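Local coordinates for bartonella effector protein (Bep) substrate of VirB T4SS (Bartonella rochalimae ATCC BAA-1498, PDB 4YK1) that is the BID domain of a VirB type IV secretion effector whose full-length form probably AMPylates proteins, at residues I62-S73 / I113-R124. Sequence-based numbering, arbitrary orientation. Where two conformers were deposited one is given.
Sequences INANPKMGRELS and IFNYADKVSNIR
A117 directs its methyl group against G69, with A117 CB 3.8 Å from G69 CA, and these two small residues allow the axes of the antiparallel helices 67-73 and 113-124 to come within 8.0 Å of each other. One turn earlier on the long helix, I113 fits as a knob into the hole formed by I62, G69, L72 and S73. I113 CG2, the branch anti to the backbone N, does the touching and lies 3.5 Å from G69 O. On the other side of A117, the ring of P66 lies across V120, where P66 CG and V120 CG1 meet at 3.6 Å, and its CB and CG also rest on S121. I62 extends this apolar layer by presenting CG2 to the edge of the Y116 ring, near the ring plane.

Toward the margin, Y116 takes an extended first torsion (chi1 -179°) that carries its hydroxyl to the side chain of N63. Y116 OH donates to N63 OD1 at 2.6 Å, in the plane of the amide and on a lone pair, with the amide and the phenol ring nearly coplanar. A water bridges N63 ND2 and Y116 OH, so the amide is gripped through both its oxygen and its nitrogen. R124 NH1 donates to N63 O at 2.9 Å, a bent bond (135° at the hydrogen), while A64 O lies over the guanidinium face; R124 has a second partner in E21, to which NH2 makes a salt bridge. At the far end, in one of two modelled conformers, R70 lays a guanidinium face against the edge of the F114 ring, the planes 75° apart. The paired helices, with the turn at N65 and P66 leading into the shorter one, belong to the four-helix bundle characteristic of the BID domain.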
loop_
_atom_site.group_PDB
_atom_site.type_symbol
_atom_site.label_atom_id
_atom_site.label_comp_id
_atom_site.label_asym_id
_atom_site.label_seq_id
_atom_site.Cartn_x
_atom_site.Cartn_y
_atom_site.Cartn_z
ATOM N N ILE A 62 2.257 2.213 4.526
ATOM C CA ILE A 62 0.933 1.774 4.115
ATOM C C ILE A 62 0.793 0.261 4.309
ATOM O O ILE A 62 -0.259 -0.222 4.730
ATOM C CB ILE A 62 0.657 2.181 2.675
ATOM C CG1 ILE A 62 0.520 3.707 2.594
ATOM C CG2 ILE A 62 -0.599 1.518 2.155
ATOM C CD1 ILE A 62 0.674 4.241 1.196
ATOM N N ASN A 63 1.854 -0.487 4.015
ATOM C CA ASN A 63 1.809 -1.942 4.210
ATOM C C ASN A 63 1.539 -2.253 5.667
ATOM O O ASN A 63 0.890 -3.252 5.987
ATOM C CB ASN A 63 3.110 -2.611 3.775
ATOM C CG ASN A 63 3.243 -2.697 2.275
ATOM O OD1 ASN A 63 2.276 -2.466 1.536
ATOM N ND2 ASN A 63 4.434 -3.043 1.809
ATOM N N ALA A 64 2.050 -1.403 6.556
ATOM C CA ALA A 64 1.832 -1.611 7.980
ATOM C C ALA A 64 0.516 -0.975 8.434
ATOM O O ALA A 64 -0.112 -1.452 9.376
ATOM C CB ALA A 64 3.000 -1.064 8.787
ATOM N N ASN A 65 0.094 0.086 7.752
ATOM C CA ASN A 65 -1.095 0.829 8.152
ATOM C C ASN A 65 -1.800 1.429 6.945
ATOM O O ASN A 65 -1.572 2.589 6.586
ATOM C CB ASN A 65 -0.738 1.931 9.154
ATOM C CG ASN A 65 -1.952 2.752 9.574
ATOM O OD1 ASN A 65 -3.093 2.303 9.436
ATOM N ND2 ASN A 65 -1.712 3.954 10.094
ATOM N N PRO A 66 -2.693 0.644 6.329
ATOM C CA PRO A 66 -3.381 1.000 5.084
ATOM C C PRO A 66 -4.119 2.327 5.169
ATOM O O PRO A 66 -4.254 3.006 4.151
ATOM C CB PRO A 66 -4.371 -0.153 4.887
ATOM C CG PRO A 66 -3.832 -1.272 5.686
ATOM C CD PRO A 66 -3.119 -0.666 6.847
ATOM N N LYS A 67 -4.568 2.700 6.365
ATOM C CA LYS A 67 -5.304 3.954 6.557
ATOM C C LYS A 67 -4.527 5.167 6.085
ATOM O O LYS A 67 -5.108 6.126 5.573
ATOM C CB LYS A 67 -5.691 4.118 8.033
HETATM N N MSE A 68 -3.205 5.120 6.238
HETATM C CA MSE A 68 -2.328 6.208 5.796
HETATM C C MSE A 68 -2.295 6.349 4.274
HETATM O O MSE A 68 -1.830 7.361 3.735
HETATM C CB MSE A 68 -0.906 5.995 6.329
HETATM C CG MSE A 68 -0.535 6.908 7.496
HETATM SE SE MSE A 68 1.008 6.284 8.531
HETATM C CE MSE A 68 0.267 6.415 10.328
ATOM N N GLY A 69 -2.788 5.334 3.574
ATOM C CA GLY A 69 -2.854 5.395 2.120
ATOM C C GLY A 69 -3.945 6.347 1.644
ATOM O O GLY A 69 -3.770 7.053 0.650
ATOM N N ARG A 70 -5.076 6.349 2.342
ATOM C CA ARG A 70 -6.179 7.262 2.021
ATOM C C ARG A 70 -5.716 8.699 2.174
ATOM O O ARG A 70 -5.942 9.529 1.306
ATOM C CB ARG A 70 -7.406 7.039 2.917
ATOM C CG ARG A 70 -8.471 8.138 2.721
ATOM C CD ARG A 70 -9.658 8.048 3.683
ATOM N NE ARG A 70 -10.497 6.882 3.431
ATOM C CZ ARG A 70 -11.435 6.817 2.489
ATOM N NH1 ARG A 70 -12.141 5.705 2.339
ATOM N NH2 ARG A 70 -11.657 7.857 1.688
ATOM N N GLU A 71 -5.053 8.982 3.288
ATOM C CA GLU A 71 -4.523 10.313 3.588
ATOM C C GLU A 71 -3.474 10.756 2.569
ATOM O O GLU A 71 -3.525 11.892 2.062
ATOM C CB GLU A 71 -3.946 10.320 5.010
ATOM C CG GLU A 71 -3.005 11.457 5.356
ATOM C CD GLU A 71 -2.451 11.330 6.790
ATOM O OE1 GLU A 71 -1.230 11.077 6.944
ATOM O OE2 GLU A 71 -3.242 11.481 7.756
ATOM N N LEU A 72 -2.527 9.877 2.249
ATOM C CA LEU A 72 -1.542 10.202 1.219
ATOM C C LEU A 72 -2.198 10.427 -0.140
ATOM O O LEU A 72 -1.796 11.328 -0.878
ATOM C CB LEU A 72 -0.477 9.107 1.087
ATOM C CG LEU A 72 0.612 9.373 0.025
ATOM C CD1 LEU A 72 1.452 10.653 0.320
ATOM C CD2 LEU A 72 1.542 8.179 -0.088
ATOM N N SER A 73 -3.190 9.619 -0.506
ATOM C CA SER A 73 -3.839 9.837 -1.800
ATOM C C SER A 73 -4.463 11.236 -1.845
ATOM O O SER A 73 -4.409 11.911 -2.880
ATOM C CB SER A 73 -4.900 8.776 -2.088
ATOM O OG SER A 73 -6.099 9.037 -1.373
ATOM N N ILE A 113 -2.531 4.881 -5.399
ATOM C CA ILE A 113 -2.208 4.791 -3.969
ATOM C C ILE A 113 -3.461 4.423 -3.155
ATOM O O ILE A 113 -3.399 3.591 -2.251
ATOM C CB ILE A 113 -1.613 6.105 -3.448
ATOM C CG1 ILE A 113 -0.206 6.344 -4.045
ATOM C CG2 ILE A 113 -1.550 6.098 -1.910
ATOM C CD1 ILE A 113 0.823 5.346 -3.565
ATOM N N PHE A 114 -4.590 5.060 -3.455
ATOM C CA PHE A 114 -5.831 4.724 -2.754
ATOM C C PHE A 114 -6.179 3.252 -2.985
ATOM O O PHE A 114 -6.533 2.526 -2.052
ATOM C CB PHE A 114 -7.001 5.600 -3.206
ATOM C CG PHE A 114 -8.255 5.341 -2.424
ATOM C CD1 PHE A 114 -8.482 5.996 -1.224
ATOM C CD2 PHE A 114 -9.184 4.398 -2.864
ATOM C CE1 PHE A 114 -9.627 5.739 -0.482
ATOM C CE2 PHE A 114 -10.327 4.124 -2.120
ATOM C CZ PHE A 114 -10.552 4.796 -0.930
ATOM N N ASN A 115 -6.094 2.810 -4.233
ATOM C CA ASN A 115 -6.441 1.417 -4.541
ATOM C C ASN A 115 -5.462 0.426 -3.913
ATOM O O ASN A 115 -5.859 -0.647 -3.452
ATOM C CB ASN A 115 -6.506 1.206 -6.053
ATOM C CG ASN A 115 -7.678 1.923 -6.675
ATOM O OD1 ASN A 115 -8.603 2.334 -5.971
ATOM N ND2 ASN A 115 -7.661 2.065 -7.992
ATOM N N TYR A 116 -4.182 0.788 -3.907
ATOM C CA TYR A 116 -3.149 -0.019 -3.273
ATOM C C TYR A 116 -3.471 -0.222 -1.792
ATOM O O TYR A 116 -3.381 -1.338 -1.273
ATOM C CB TYR A 116 -1.770 0.636 -3.442
ATOM C CG TYR A 116 -0.627 -0.154 -2.822
ATOM C CD1 TYR A 116 -0.322 -0.030 -1.468
ATOM C CD2 TYR A 116 0.149 -1.024 -3.596
ATOM C CE1 TYR A 116 0.719 -0.746 -0.897
ATOM C CE2 TYR A 116 1.200 -1.748 -3.029
ATOM C CZ TYR A 116 1.464 -1.610 -1.678
ATOM O OH TYR A 116 2.494 -2.307 -1.096
ATOM N N ALA A 117 -3.835 0.858 -1.108
ATOM C CA ALA A 117 -4.123 0.776 0.323
ATOM C C ALA A 117 -5.331 -0.109 0.598
ATOM O O ALA A 117 -5.369 -0.798 1.609
ATOM C CB ALA A 117 -4.352 2.165 0.915
ATOM N N ASP A 118 -6.332 -0.065 -0.283
ATOM C CA ASP A 118 -7.508 -0.937 -0.134
ATOM C C ASP A 118 -7.114 -2.412 -0.240
ATOM O O ASP A 118 -7.635 -3.257 0.490
ATOM C CB ASP A 118 -8.567 -0.608 -1.187
ATOM C CG ASP A 118 -9.770 -1.551 -1.133
ATOM O OD1 ASP A 118 -10.713 -1.239 -0.382
ATOM O OD2 ASP A 118 -9.776 -2.593 -1.836
ATOM N N LYS A 119 -6.210 -2.721 -1.168
ATOM C CA LYS A 119 -5.749 -4.098 -1.344
ATOM C C LYS A 119 -5.012 -4.559 -0.096
ATOM O O LYS A 119 -5.244 -5.662 0.396
ATOM C CB LYS A 119 -4.832 -4.242 -2.568
ATOM C CG LYS A 119 -5.504 -4.002 -3.919
ATOM C CD LYS A 119 -4.482 -4.040 -5.072
ATOM C CE LYS A 119 -5.064 -3.520 -6.393
ATOM N NZ LYS A 119 -4.579 -2.129 -6.707
ATOM N N VAL A 120 -4.112 -3.717 0.410
ATOM C CA VAL A 120 -3.377 -4.039 1.627
ATOM C C VAL A 120 -4.337 -4.338 2.783
ATOM O O VAL A 120 -4.166 -5.313 3.506
ATOM C CB VAL A 120 -2.424 -2.911 2.019
ATOM C CG1 VAL A 120 -1.869 -3.169 3.414
ATOM C CG2 VAL A 120 -1.287 -2.809 1.002
ATOM N N SER A 121 -5.333 -3.476 2.953
ATOM C CA SER A 121 -6.325 -3.618 4.002
ATOM C C SER A 121 -7.036 -4.971 3.944
ATOM O O SER A 121 -7.200 -5.641 4.962
ATOM C CB SER A 121 -7.348 -2.489 3.902
ATOM O OG SER A 121 -8.218 -2.528 5.014
ATOM N N ASN A 122 -7.443 -5.377 2.748
ATOM C CA ASN A 122 -8.096 -6.671 2.578
ATOM C C ASN A 122 -7.158 -7.844 2.855
ATOM O O ASN A 122 -7.576 -8.837 3.429
ATOM C CB ASN A 122 -8.665 -6.789 1.169
ATOM C CG ASN A 122 -9.869 -5.902 0.970
ATOM O OD1 ASN A 122 -10.660 -5.710 1.888
ATOM N ND2 ASN A 122 -10.001 -5.339 -0.214
ATOM N N ILE A 123 -5.904 -7.734 2.433
ATOM C CA ILE A 123 -4.922 -8.792 2.659
ATOM C C ILE A 123 -4.702 -8.987 4.152
ATOM O O ILE A 123 -4.711 -10.115 4.661
ATOM C CB ILE A 123 -3.590 -8.479 1.959
ATOM C CG1 ILE A 123 -3.756 -8.553 0.446
ATOM C CG2 ILE A 123 -2.520 -9.472 2.383
ATOM C CD1 ILE A 123 -2.538 -8.123 -0.304
ATOM N N ARG A 124 -4.500 -7.878 4.850
ATOM C CA ARG A 124 -4.297 -7.906 6.292
ATOM C C ARG A 124 -5.495 -8.524 7.019
ATOM O O ARG A 124 -5.317 -9.281 7.972
ATOM C CB ARG A 124 -4.010 -6.492 6.820
ATOM C CG ARG A 124 -2.697 -5.899 6.245
ATOM C CD ARG A 124 -2.231 -4.663 6.998
ATOM N NE ARG A 124 -1.977 -4.958 8.405
ATOM C CZ ARG A 124 -0.776 -5.164 8.939
ATOM N NH1 ARG A 124 0.335 -5.095 8.201
ATOM N NH2 ARG A 124 -0.690 -5.437 10.230
HETATM O O HOH W 1 4.785 -3.884 -1.212
#